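Local coordinates for LPS-assembly lipoprotein LptE (Acinetobacter baumannii, PDB 5TSE), which probably works with LptD in assembling lipopolysaccharide at the outer-membrane surface, binding the lipopolysaccharide and supporting proper assembly of LptD, at residues P58-L63 and T68-R73. Sequence-based numbering, arbitrary orientation.
Sequences PRRQLL and TEVLLR
Arg59, Gln61 and Leu63 pair with Arg73, Leu71 and Glu69 through two backbone hydrogen bonds each, a six-bond antiparallel ladder. At its centre Leu71 N reaches Gln61 O at 2.8 Å in an almost straight bond lying in the carbonyl plane. The non-hydrogen-bonded pairs, Arg60 with Leu72 and Leu62 with Val70, put their side chains on the face that looks toward helix 110-134, where Val70 and Leu72 are buried against it. Arg60 runs along this face with CG anti to the backbone N (chi1 -180°) and the chain extended as far as NE. Beyond CB, Arg60 CG lies 3.8 Å from Leu72 CD2, and the outstretched chain carries the guanidinium over Val70. There Val70 CG1 sits under one face of the flat group, offset toward the rim, 4.1 Å from Arg60 NE and equally near Arg60 NH2, with Arg60 CZ touching it too. The tip ends in salt bridges to the helix, NE with Glu114 and NH2 with Glu110, which should fix the rotation of the group. The other branch of Val70, CG2, meets Leu62 CD2 at 3.7 Å.

On the reverse face, Gln61 and Leu71 lie side by side, with Gln61 OE1 3.8 Å from Leu71 CD2. Gln61 CG also covers one face of the Arg59 guanidinium, centred over it. Arg59 and Arg73 point the same way, their guanidinium planes 39° apart; Arg59 NH2 comes within 3.7 Å of Arg73 NE, so like charges stand close. A bend at chi3 (-51°) turns the end of Arg73, whose NH1 is hydrogen-bonded to Thr95 on the adjacent strand 92-101. This is the turn end of a beta hairpin, strands 49-64 and 68-81, within the alpha+beta fold of LptE, a mixed sheet with the long C-terminal helix packed on one face.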
ATOM      1  N   PRO A  58       8.331  -3.566  -4.731  1.00 49.33           N
ATOM      2  CA  PRO A  58       7.649  -4.492  -5.625  1.00 52.46           C
ATOM      3  C   PRO A  58       8.554  -5.689  -5.797  1.00 55.79           C
ATOM      4  O   PRO A  58       9.749  -5.573  -5.566  1.00 57.94           O
ATOM      5  CB  PRO A  58       7.526  -3.723  -6.935  1.00 51.24           C
ATOM      6  CG  PRO A  58       8.649  -2.750  -6.907  1.00 54.99           C
ATOM      7  CD  PRO A  58       8.993  -2.476  -5.469  1.00 52.14           C
ATOM      8  N   ARG A  59       8.008  -6.818  -6.221  1.00 54.89           N
ATOM      9  CA  ARG A  59       8.830  -8.002  -6.373  1.00 59.76           C
ATOM     10  C   ARG A  59       8.169  -8.948  -7.369  1.00 56.42           C
ATOM     11  O   ARG A  59       6.945  -9.034  -7.452  1.00 56.00           O
ATOM     12  CB  ARG A  59       9.010  -8.598  -4.972  1.00 69.31           C
ATOM     13  CG  ARG A  59       9.976  -9.747  -4.757  1.00 75.63           C
ATOM     14  CD  ARG A  59      10.292  -9.771  -3.262  1.00 80.21           C
ATOM     15  NE  ARG A  59      10.960 -10.982  -2.786  1.00 89.31           N
ATOM     16  CZ  ARG A  59      10.368 -11.994  -2.143  1.00 92.56           C
ATOM     17  NH1 ARG A  59      11.098 -13.036  -1.761  1.00 96.26           N
ATOM     18  NH2 ARG A  59       9.061 -11.984  -1.865  1.00 94.34           N
ATOM     19  N   ARG A  60       8.990  -9.593  -8.180  1.00 55.25           N
ATOM     20  CA  ARG A  60       8.519 -10.538  -9.169  1.00 54.34           C
ATOM     21  C   ARG A  60       9.249 -11.857  -8.943  1.00 55.36           C
ATOM     22  O   ARG A  60      10.334 -12.063  -9.473  1.00 59.08           O
ATOM     23  CB  ARG A  60       8.770  -9.999 -10.579  1.00 53.33           C
ATOM     24  CG  ARG A  60       8.301 -10.918 -11.700  1.00 53.83           C
ATOM     25  CD  ARG A  60       8.608 -10.307 -13.054  1.00 55.70           C
ATOM     26  NE  ARG A  60       8.031 -11.095 -14.140  1.00 58.80           N
ATOM     27  CZ  ARG A  60       8.613 -12.134 -14.743  1.00 61.69           C
ATOM     28  NH1 ARG A  60       9.829 -12.556 -14.381  1.00 61.15           N
ATOM     29  NH2 ARG A  60       7.965 -12.761 -15.731  1.00 61.92           N
ATOM     30  N   GLN A  61       8.653 -12.733  -8.136  1.00 57.94           N
ATOM     31  CA  GLN A  61       9.238 -14.050  -7.834  1.00 58.46           C
ATOM     32  C   GLN A  61       8.882 -15.115  -8.836  1.00 56.49           C
ATOM     33  O   GLN A  61       7.727 -15.220  -9.241  1.00 56.03           O
ATOM     34  CB  GLN A  61       8.697 -14.627  -6.529  1.00 60.64           C
ATOM     35  CG  GLN A  61       9.232 -14.105  -5.235  1.00 64.69           C
ATOM     36  CD  GLN A  61       8.685 -14.924  -4.072  1.00 64.23           C
ATOM     37  OE1 GLN A  61       7.472 -15.138  -3.970  1.00 68.51           O
ATOM     38  NE2 GLN A  61       9.566 -15.380  -3.191  1.00 62.06           N
ATOM     39  N   LEU A  62       9.865 -15.942  -9.172  1.00 55.60           N
ATOM     40  CA  LEU A  62       9.671 -17.086 -10.031  1.00 57.43           C
ATOM     41  C   LEU A  62       9.773 -18.259  -9.061  1.00 54.39           C
ATOM     42  O   LEU A  62      10.816 -18.475  -8.459  1.00 53.37           O
ATOM     43  CB  LEU A  62      10.736 -17.145 -11.129  1.00 64.79           C
ATOM     44  CG  LEU A  62      10.741 -15.897 -12.029  1.00 71.09           C
ATOM     45  CD1 LEU A  62      11.864 -15.946 -13.048  1.00 73.86           C
ATOM     46  CD2 LEU A  62       9.399 -15.716 -12.734  1.00 72.53           C
ATOM     47  N   LEU A  63       8.679 -18.988  -8.881  1.00 51.91           N
ATOM     48  CA  LEU A  63       8.643 -20.108  -7.946  1.00 53.23           C
ATOM     49  C   LEU A  63       8.494 -21.463  -8.614  1.00 54.83           C
ATOM     50  O   LEU A  63       7.473 -21.753  -9.233  1.00 54.67           O
ATOM     51  CB  LEU A  63       7.491 -19.926  -6.964  1.00 51.71           C
ATOM     52  CG  LEU A  63       7.552 -18.698  -6.064  1.00 50.02           C
ATOM     53  CD1 LEU A  63       6.290 -18.649  -5.226  1.00 50.27           C
ATOM     54  CD2 LEU A  63       8.796 -18.689  -5.177  1.00 50.68           C
ATOM     55  N   THR A  68       5.800 -24.208 -12.591  1.00 67.31           N
ATOM     56  CA  THR A  68       6.509 -22.930 -12.540  1.00 63.54           C
ATOM     57  C   THR A  68       5.493 -21.803 -12.373  1.00 59.05           C
ATOM     58  O   THR A  68       4.573 -21.684 -13.158  1.00 56.52           O
ATOM     59  CB  THR A  68       7.353 -22.709 -13.805  1.00 64.17           C
ATOM     60  OG1 THR A  68       8.284 -23.784 -13.934  1.00 70.53           O
ATOM     61  CG2 THR A  68       8.128 -21.395 -13.720  1.00 64.11           C
ATOM     62  N   GLU A  69       5.703 -20.956 -11.370  1.00 58.34           N
ATOM     63  CA  GLU A  69       4.776 -19.883 -11.041  1.00 59.29           C
ATOM     64  C   GLU A  69       5.399 -18.482 -10.912  1.00 56.88           C
ATOM     65  O   GLU A  69       6.413 -18.302 -10.232  1.00 57.44           O
ATOM     66  CB  GLU A  69       4.096 -20.278  -9.729  1.00 61.30           C
ATOM     67  CG  GLU A  69       3.174 -19.246  -9.111  1.00 61.46           C
ATOM     68  CD  GLU A  69       2.365 -19.822  -7.960  1.00 66.33           C
ATOM     69  OE1 GLU A  69       1.738 -20.889  -8.156  1.00 74.27           O
ATOM     70  OE2 GLU A  69       2.312 -19.193  -6.882  1.00 62.82           O
ATOM     71  N   VAL A  70       4.774 -17.503 -11.559  1.00 52.72           N
ATOM     72  CA  VAL A  70       5.211 -16.109 -11.488  1.00 51.98           C
ATOM     73  C   VAL A  70       4.349 -15.390 -10.459  1.00 51.84           C
ATOM     74  O   VAL A  70       3.150 -15.265 -10.660  1.00 53.24           O
ATOM     75  CB  VAL A  70       5.064 -15.381 -12.837  1.00 51.09           C
ATOM     76  CG1 VAL A  70       5.438 -13.907 -12.695  1.00 51.31           C
ATOM     77  CG2 VAL A  70       5.934 -16.041 -13.893  1.00 53.69           C
ATOM     78  N   LEU A  71       4.966 -14.899  -9.379  1.00 50.99           N
ATOM     79  CA  LEU A  71       4.249 -14.209  -8.313  1.00 49.93           C
ATOM     80  C   LEU A  71       4.641 -12.729  -8.232  1.00 50.96           C
ATOM     81  O   LEU A  71       5.814 -12.386  -8.055  1.00 53.78           O
ATOM     82  CB  LEU A  71       4.450 -14.938  -6.984  1.00 50.65           C
ATOM     83  CG  LEU A  71       3.750 -14.372  -5.733  1.00 51.04           C
ATOM     84  CD1 LEU A  71       3.538 -15.425  -4.668  1.00 52.56           C
ATOM     85  CD2 LEU A  71       4.467 -13.156  -5.152  1.00 51.07           C
ATOM     86  N   LEU A  72       3.633 -11.867  -8.360  1.00 49.08           N
ATOM     87  CA  LEU A  72       3.809 -10.424  -8.351  1.00 50.61           C
ATOM     88  C   LEU A  72       3.431  -9.905  -6.972  1.00 48.85           C
ATOM     89  O   LEU A  72       2.273  -9.976  -6.574  1.00 52.25           O
ATOM     90  CB  LEU A  72       2.938  -9.810  -9.439  1.00 52.01           C
ATOM     91  CG  LEU A  72       3.199 -10.405 -10.845  1.00 56.33           C
ATOM     92  CD1 LEU A  72       2.131  -9.987 -11.831  1.00 59.49           C
ATOM     93  CD2 LEU A  72       4.574 -10.034 -11.378  1.00 56.46           C
ATOM     94  N   ARG A  73       4.414  -9.412  -6.232  1.00 50.18           N
ATOM     95  CA  ARG A  73       4.158  -8.918  -4.896  1.00 52.50           C
ATOM     96  C   ARG A  73       4.485  -7.454  -4.747  1.00 50.08           C
ATOM     97  O   ARG A  73       5.355  -6.938  -5.435  1.00 45.93           O
ATOM     98  CB  ARG A  73       5.019  -9.690  -3.890  1.00 56.86           C
ATOM     99  CG  ARG A  73       4.865  -9.246  -2.433  1.00 61.16           C
ATOM    100  CD  ARG A  73       5.664 -10.098  -1.442  1.00 65.09           C
ATOM    101  NE  ARG A  73       5.391 -11.513  -1.633  1.00 70.58           N
ATOM    102  CZ  ARG A  73       4.267 -12.134  -1.274  1.00 74.54           C
ATOM    103  NH1 ARG A  73       3.251 -11.476  -0.706  1.00 73.64           N
ATOM    104  NH2 ARG A  73       4.146 -13.434  -1.512  1.00 77.76           N
TER